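Local coordinates for protein aldo-keto reductase family 1, member B4 (Aldose reductase) (Schistosoma japonicum, PDB 4HBK) that probably catalyses the NADPH-dependent reduction of aldehydes and sugars to alcohols, as an aldose reductase of the aldo/keto reductase family, at residues A[173-176]-A[177-181]; A[200-203]-A[204-208]; A[228-231]-A[232-235]. All coordinates share one frame; numbering follows the deposited sequence.

Contact 1: A[173-176]-A[177-181]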
loop_
_atom_site.group_PDB
_atom_site.type_symbol
_atom_site.label_atom_id
_atom_site.label_comp_id
_atom_site.label_asym_id
_atom_site.label_seq_id
_atom_site.Cartn_x
_atom_site.Cartn_y
_atom_site.Cartn_z
ATOM N N ASP A 173 14.744 -13.102 8.358
ATOM C CA ASP A 173 14.456 -13.291 9.777
ATOM C C ASP A 173 13.154 -12.603 10.190
ATOM O O ASP A 173 12.360 -13.164 10.949
ATOM C CB ASP A 173 15.609 -12.779 10.647
ATOM C CG ASP A 173 16.903 -13.560 10.440
ATOM O OD1 ASP A 173 16.907 -14.575 9.705
ATOM O OD2 ASP A 173 17.922 -13.153 11.026
ATOM N N THR A 174 12.939 -11.379 9.713
ATOM C CA THR A 174 11.673 -10.710 9.980
ATOM C C THR A 174 10.556 -11.519 9.331
ATOM O O THR A 174 9.497 -11.727 9.926
ATOM C CB THR A 174 11.649 -9.285 9.441
ATOM O OG1 THR A 174 12.729 -8.542 10.021
ATOM C CG2 THR A 174 10.327 -8.597 9.798
ATOM N N TRP A 175 10.810 -12.013 8.123
ATOM C CA TRP A 175 9.780 -12.729 7.392
ATOM C C TRP A 175 9.332 -13.984 8.126
ATOM O O TRP A 175 8.151 -14.330 8.099
ATOM C CB TRP A 175 10.243 -13.078 5.977
ATOM C CG TRP A 175 9.145 -13.624 5.126
ATOM C CD1 TRP A 175 8.925 -14.934 4.808
ATOM C CD2 TRP A 175 8.106 -12.872 4.478
ATOM N NE1 TRP A 175 7.815 -15.045 3.999
ATOM C CE2 TRP A 175 7.301 -13.801 3.778
ATOM C CE3 TRP A 175 7.782 -11.515 4.421
ATOM C CZ2 TRP A 175 6.189 -13.401 3.034
ATOM C CZ3 TRP A 175 6.686 -11.127 3.682
ATOM C CH2 TRP A 175 5.896 -12.066 3.002
ATOM N N LYS A 176 10.269 -14.669 8.774
ATOM C CA LYS A 176 9.907 -15.866 9.527
ATOM C C LYS A 176 8.830 -15.540 10.558
ATOM O O LYS A 176 7.882 -16.308 10.730
ATOM C CB LYS A 176 11.125 -16.513 10.199
ATOM C CG LYS A 176 11.885 -17.445 9.286
ATOM C CD LYS A 176 12.535 -18.596 10.060
ATOM C CE LYS A 176 13.900 -18.205 10.586
ATOM N NZ LYS A 176 14.756 -17.674 9.479
ATOM N N GLU A 177 8.969 -14.405 11.234
ATOM C CA GLU A 177 7.962 -14.002 12.208
ATOM C C GLU A 177 6.650 -13.623 11.535
ATOM O O GLU A 177 5.575 -13.835 12.097
ATOM C CB GLU A 177 8.459 -12.846 13.076
ATOM C CG GLU A 177 9.414 -13.271 14.161
ATOM C CD GLU A 177 8.815 -14.333 15.064
ATOM O OE1 GLU A 177 9.469 -15.375 15.231
ATOM O OE2 GLU A 177 7.693 -14.129 15.596
ATOM N N MET A 178 6.736 -13.056 10.336
ATOM C CA MET A 178 5.527 -12.699 9.595
ATOM C C MET A 178 4.775 -13.985 9.279
ATOM O O MET A 178 3.543 -14.030 9.298
ATOM C CB MET A 178 5.860 -11.962 8.294
ATOM C CG MET A 178 6.540 -10.606 8.481
ATOM S SD MET A 178 5.412 -9.340 9.073
ATOM C CE MET A 178 4.462 -9.022 7.585
ATOM N N GLU A 179 5.530 -15.034 8.989
ATOM C CA GLU A 179 4.932 -16.295 8.587
ATOM C C GLU A 179 4.151 -16.891 9.736
ATOM O O GLU A 179 3.096 -17.497 9.531
ATOM C CB GLU A 179 6.009 -17.260 8.113
ATOM C CG GLU A 179 6.623 -16.833 6.811
ATOM C CD GLU A 179 7.689 -17.784 6.340
ATOM O OE1 GLU A 179 8.411 -18.349 7.196
ATOM O OE2 GLU A 179 7.799 -17.968 5.106
ATOM N N LYS A 180 4.662 -16.700 10.948
ATOM C CA LYS A 180 4.002 -17.233 12.131
ATOM C C LYS A 180 2.656 -16.561 12.358
ATOM O O LYS A 180 1.725 -17.174 12.873
ATOM C CB LYS A 180 4.880 -17.059 13.367
ATOM C CG LYS A 180 6.100 -17.946 13.406
ATOM C CD LYS A 180 6.848 -17.733 14.713
ATOM C CE LYS A 180 8.153 -18.506 14.738
ATOM N NZ LYS A 180 9.037 -18.028 15.852
ATOM N N LEU A 181 2.551 -15.296 11.969
ATOM C CA LEU A 181 1.291 -14.572 12.088
ATOM C C LEU A 181 0.227 -15.247 11.232
ATOM O O LEU A 181 -0.953 -15.296 11.603
ATOM C CB LEU A 181 1.463 -13.107 11.668
ATOM C CG LEU A 181 2.421 -12.270 12.523
ATOM C CD1 LEU A 181 2.664 -10.899 11.908
ATOM C CD2 LEU A 181 1.908 -12.139 13.965
HETATM O O HOH W 1 8.635 -19.625 9.984
#
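The indole of Trp-175 has Met-178 CB over one face and the carboxylate of Glu-179 at its edge. Met-178 CB sits 4.3 Å above the ring plane, offset toward the rim. At the edge, Glu-179 OE2 lies near the ring plane, 3.1 Å from Trp-175 NE1. The carboxylate is not coplanar with the indole; the two planes are 60° apart. Trp-175 CG stands anti to its own nitrogen (chi1 -171°), which carries the pyrrole edge along the helix to Glu-179. The Glu-179 chain reaches back, its CG 3.2 Å from Trp-175 O. Its other oxygen, OE1, takes a water at 3.1 Å.

Lys-180 NZ forms a salt bridge with Glu-177 OE1 at 2.8 Å, on the syn side of the carboxylate. Glu-177 also touches helix 119-133. Lys-176 NZ makes a long salt bridge with Asp-173 OD1. Inward, Trp-175 and Met-178 pack on Ile-190 of strand 187-193, as helix on strand in a TIM barrel.

The Trp-175 indole N-H bonds to Ile-209 O, and Glu-179 OE2 accepts from the backbone nitrogens of Arg-208 and Ile-209. This buried carboxylate oxygen is thus held by main-chain donors, which probably favour its charged form.

Contact 2: A[200-203]-A[204-208]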
loop_
_atom_site.group_PDB
_atom_site.type_symbol
_atom_site.label_atom_id
_atom_site.label_comp_id
_atom_site.label_asym_id
_atom_site.label_seq_id
_atom_site.Cartn_x
_atom_site.Cartn_y
_atom_site.Cartn_z
ATOM N N ILE A 200 13.199 -8.903 -3.092
ATOM C CA ILE A 200 12.088 -9.840 -3.242
ATOM C C ILE A 200 12.603 -11.248 -3.595
ATOM O O ILE A 200 12.178 -12.239 -3.006
ATOM C CB ILE A 200 11.094 -9.351 -4.311
ATOM C CG1 ILE A 200 10.524 -7.987 -3.912
ATOM C CG2 ILE A 200 9.992 -10.406 -4.543
ATOM C CD1 ILE A 200 9.738 -7.278 -5.015
ATOM N N GLN A 201 13.525 -11.326 -4.552
ATOM C CA GLN A 201 14.152 -12.594 -4.910
ATOM C C GLN A 201 14.606 -13.319 -3.653
ATOM O O GLN A 201 14.280 -14.481 -3.450
ATOM C CB GLN A 201 15.338 -12.378 -5.856
ATOM C CG GLN A 201 14.933 -12.146 -7.318
ATOM C CD GLN A 201 16.106 -11.726 -8.207
ATOM O OE1 GLN A 201 16.965 -10.943 -7.800
ATOM N NE2 GLN A 201 16.142 -12.247 -9.428
ATOM N N ASN A 202 15.340 -12.618 -2.798
ATOM C CA ASN A 202 15.862 -13.208 -1.575
ATOM C C ASN A 202 14.768 -13.713 -0.641
ATOM O O ASN A 202 14.899 -14.786 -0.055
ATOM C CB ASN A 202 16.744 -12.214 -0.824
ATOM C CG ASN A 202 17.234 -12.766 0.501
ATOM O OD1 ASN A 202 18.048 -13.686 0.531
ATOM N ND2 ASN A 202 16.741 -12.208 1.604
ATOM N N ILE A 203 13.703 -12.933 -0.480
ATOM C CA ILE A 203 12.571 -13.369 0.337
ATOM C C ILE A 203 11.987 -14.668 -0.233
ATOM O O ILE A 203 11.714 -15.617 0.507
ATOM C CB ILE A 203 11.454 -12.294 0.398
ATOM C CG1 ILE A 203 11.834 -11.153 1.346
ATOM C CG2 ILE A 203 10.135 -12.921 0.830
ATOM C CD1 ILE A 203 11.744 -11.530 2.794
ATOM N N LEU A 204 11.804 -14.705 -1.550
ATOM C CA LEU A 204 11.193 -15.867 -2.202
ATOM C C LEU A 204 12.087 -17.099 -2.141
ATOM O O LEU A 204 11.603 -18.233 -2.139
ATOM C CB LEU A 204 10.862 -15.565 -3.667
ATOM C CG LEU A 204 9.642 -14.698 -3.962
ATOM C CD1 LEU A 204 9.689 -14.250 -5.406
ATOM C CD2 LEU A 204 8.378 -15.494 -3.680
ATOM N N GLU A 205 13.392 -16.868 -2.105
ATOM C CA GLU A 205 14.368 -17.947 -2.038
ATOM C C GLU A 205 14.369 -18.634 -0.666
ATOM O O GLU A 205 14.729 -19.804 -0.551
ATOM C CB GLU A 205 15.768 -17.413 -2.375
ATOM C CG GLU A 205 16.497 -18.177 -3.482
ATOM C CD GLU A 205 16.961 -19.567 -3.042
ATOM O OE1 GLU A 205 16.140 -20.515 -3.063
ATOM O OE2 GLU A 205 18.151 -19.711 -2.677
ATOM N N HIS A 206 13.961 -17.910 0.374
ATOM C CA HIS A 206 14.059 -18.434 1.738
ATOM C C HIS A 206 12.718 -18.785 2.358
ATOM O O HIS A 206 12.665 -19.456 3.385
ATOM C CB HIS A 206 14.735 -17.416 2.660
ATOM C CG HIS A 206 16.214 -17.304 2.466
ATOM N ND1 HIS A 206 16.788 -16.400 1.597
ATOM C CD2 HIS A 206 17.241 -17.975 3.042
ATOM C CE1 HIS A 206 18.104 -16.523 1.639
ATOM N NE2 HIS A 206 18.404 -17.470 2.510
ATOM N N CYS A 207 11.634 -18.311 1.755
ATOM C CA CYS A 207 10.343 -18.320 2.439
ATOM C C CYS A 207 9.658 -19.685 2.442
ATOM O O CYS A 207 9.862 -20.514 1.557
ATOM C CB CYS A 207 9.402 -17.278 1.831
ATOM S SG CYS A 207 8.876 -17.696 0.159
ATOM N N ARG A 208 8.842 -19.899 3.463
ATOM C CA ARG A 208 7.949 -21.039 3.512
ATOM C C ARG A 208 6.600 -20.582 2.965
ATOM O O ARG A 208 5.908 -21.346 2.302
ATOM C CB ARG A 208 7.822 -21.541 4.957
ATOM C CG ARG A 208 6.615 -22.437 5.216
ATOM C CD ARG A 208 6.723 -23.132 6.574
ATOM N NE ARG A 208 6.823 -22.187 7.691
ATOM C CZ ARG A 208 5.779 -21.694 8.353
ATOM N NH1 ARG A 208 5.963 -20.846 9.358
ATOM N NH2 ARG A 208 4.546 -22.045 8.012
#
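Asn-202 and His-206 meet one turn apart, mainly through the main chain of the first and the ring of the second. His-206 CG is anti to the carbonyl carbon (chi1 -75°), and this swings the imidazole back along the helix. ND1 then donates to Asn-202 O at 3.0 Å; the N-H...O angle is 165°, nearly straight. The acceptor lies in the ring plane but the donor is tilted from the carbonyl plane. The Asn-202 amide also comes close, with OD1 3.0 Å from His-206 CE1, its plane 61° from that of the ring. Asn-202 ND2 donates to Glu-172 OE1 of helix 171-183.

Helix 197-206 is the crossover of a beta-alpha-beta unit in the TIM barrel, between strands 187-193 and 213-217. Here it is ending: Cys-207 leaves helical geometry. Cys-207 SG stands between its backbone N and carbonyl carbon, which leaves it 3.5 Å from Ile-203 O.

Ile-200 and Leu-204 run side by side and point the same way. Ile-200 CG2 meets Leu-204 CD1 at 4.0 Å, and both side chains touch Tyr-230 of helix 225-233. Between their backbones, Leu-204 N donates to Ile-200 O at 2.9 Å.

Contact 3: A[228-231]-A[232-235]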
loop_
_atom_site.group_PDB
_atom_site.type_symbol
_atom_site.label_atom_id
_atom_site.label_comp_id
_atom_site.label_asym_id
_atom_site.label_seq_id
_atom_site.Cartn_x
_atom_site.Cartn_y
_atom_site.Cartn_z
ATOM N N VAL A 228 7.333 -3.963 -11.646
ATOM C CA VAL A 228 5.970 -4.476 -11.687
ATOM C C VAL A 228 5.914 -5.760 -12.501
ATOM O O VAL A 228 5.272 -6.739 -12.109
ATOM C CB VAL A 228 4.987 -3.476 -12.304
ATOM C CG1 VAL A 228 3.689 -4.191 -12.645
ATOM C CG2 VAL A 228 4.733 -2.293 -11.343
ATOM N N GLU A 229 6.594 -5.761 -13.641
ATOM C CA GLU A 229 6.592 -6.948 -14.484
ATOM C C GLU A 229 7.254 -8.108 -13.751
ATOM O O GLU A 229 6.756 -9.234 -13.778
ATOM C CB GLU A 229 7.282 -6.671 -15.819
ATOM C CG GLU A 229 6.455 -5.792 -16.747
ATOM C CD GLU A 229 7.104 -5.615 -18.113
ATOM O OE1 GLU A 229 6.390 -5.234 -19.062
ATOM O OE2 GLU A 229 8.328 -5.857 -18.240
ATOM N N TYR A 230 8.371 -7.827 -13.088
ATOM C CA TYR A 230 9.034 -8.849 -12.303
ATOM C C TYR A 230 8.116 -9.425 -11.229
ATOM O O TYR A 230 7.947 -10.637 -11.135
ATOM C CB TYR A 230 10.293 -8.330 -11.629
ATOM C CG TYR A 230 10.727 -9.284 -10.536
ATOM C CD1 TYR A 230 11.340 -10.506 -10.845
ATOM C CD2 TYR A 230 10.476 -8.993 -9.201
ATOM C CE1 TYR A 230 11.714 -11.387 -9.846
ATOM C CE2 TYR A 230 10.843 -9.871 -8.195
ATOM C CZ TYR A 230 11.462 -11.060 -8.519
ATOM O OH TYR A 230 11.816 -11.924 -7.508
ATOM N N ALA A 231 7.531 -8.561 -10.408
ATOM C CA ALA A 231 6.695 -9.048 -9.320
ATOM C C ALA A 231 5.524 -9.913 -9.819
ATOM O O ALA A 231 5.255 -10.981 -9.265
ATOM C CB ALA A 231 6.204 -7.895 -8.431
ATOM N N GLN A 232 4.834 -9.458 -10.857
ATOM C CA GLN A 232 3.732 -10.235 -11.421
ATOM C C GLN A 232 4.242 -11.558 -12.005
ATOM O O GLN A 232 3.572 -12.576 -11.898
ATOM C CB GLN A 232 2.949 -9.411 -12.455
ATOM C CG GLN A 232 2.257 -8.191 -11.829
ATOM C CD GLN A 232 1.609 -7.251 -12.840
ATOM O OE1 GLN A 232 1.978 -7.219 -14.021
ATOM N NE2 GLN A 232 0.630 -6.474 -12.372
ATOM N N SER A 233 5.438 -11.545 -12.594
ATOM C CA SER A 233 6.000 -12.765 -13.170
ATOM C C SER A 233 6.195 -13.859 -12.115
ATOM O O SER A 233 6.052 -15.031 -12.419
ATOM C CB SER A 233 7.306 -12.484 -13.931
ATOM O OG SER A 233 8.427 -12.422 -13.066
ATOM N N VAL A 234 6.504 -13.481 -10.876
ATOM C CA VAL A 234 6.641 -14.478 -9.813
ATOM C C VAL A 234 5.360 -14.636 -8.994
ATOM O O VAL A 234 5.364 -15.249 -7.933
ATOM C CB VAL A 234 7.844 -14.205 -8.892
ATOM C CG1 VAL A 234 9.137 -14.362 -9.673
ATOM C CG2 VAL A 234 7.746 -12.814 -8.275
ATOM N N GLY A 235 4.259 -14.084 -9.499
ATOM C CA GLY A 235 2.956 -14.369 -8.927
ATOM C C GLY A 235 2.480 -13.441 -7.821
ATOM O O GLY A 235 1.412 -13.666 -7.243
#
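Tyr-230 lays one face of its ring against Val-234, one turn further on, where helix 225-233 ends in a Schellman motif. Gly-235, with positive phi, is the C-prime residue. Its nitrogen bonds to Gln-232 O at 2.9 Å, and Leu-236 N reaches back to Ala-231 O. Val-234 CG2 stands 4.1 Å above the Tyr-230 ring plane, offset toward the rim, and CG1 meets Tyr-230 CE1 at 3.9 Å. The Tyr-230 side chain also touches Lys-197 and Gln-201 of helix 197-206.

Gln-232 can be followed outward from its backbone. CB lies 3.6 Å from Val-228 O, the carbonyl that also accepts the Gln-232 N-H. CG turns to the side of its own nitrogen (chi1 -64°) and lies 3.4 Å from Val-228 O. Beyond CG the chain is extended and runs beside Val-228, both pointing the same way. CD comes 3.7 Å from Val-228 CG1. OE1 and NE2 stay close to this methyl group too, and NE2 makes a weak hydrogen bond to Arg-284 O.

Ser-233 OG stands between its backbone N and carbonyl carbon (chi1 83°), which turns the hydroxyl to Tyr-230 O. It donates to that oxygen at 2.7 Å. Tyr-230 O is gripped twice, because Val-234 N also donates to it, at 3.2 Å.

In the fold
The three contacts come in series along the chain, on helices 171-183, 197-206 and 225-233. These helices lie outside the eight-stranded parallel sheet, which closes as the TIM barrel of the aldo/keto reductases. Centres of contacts 1 and 2 are 12 Å apart, and those of 2 and 3 are 14 Å apart. Contact 2 touches both others: Ile-203 CD1 packs on Trp-175 CB, and Leu-204 CD1 on Val-234 CG2. Contacts 1 and 3 do not touch; their nearest atoms are about 11 Å apart. Contacts 2 and 3 belong to successive beta-alpha-beta units, away from the predicted sites. The Met-178 side chain is about 8 Å from that of Lys-111, predicted to lower the active-site tyrosine pKa.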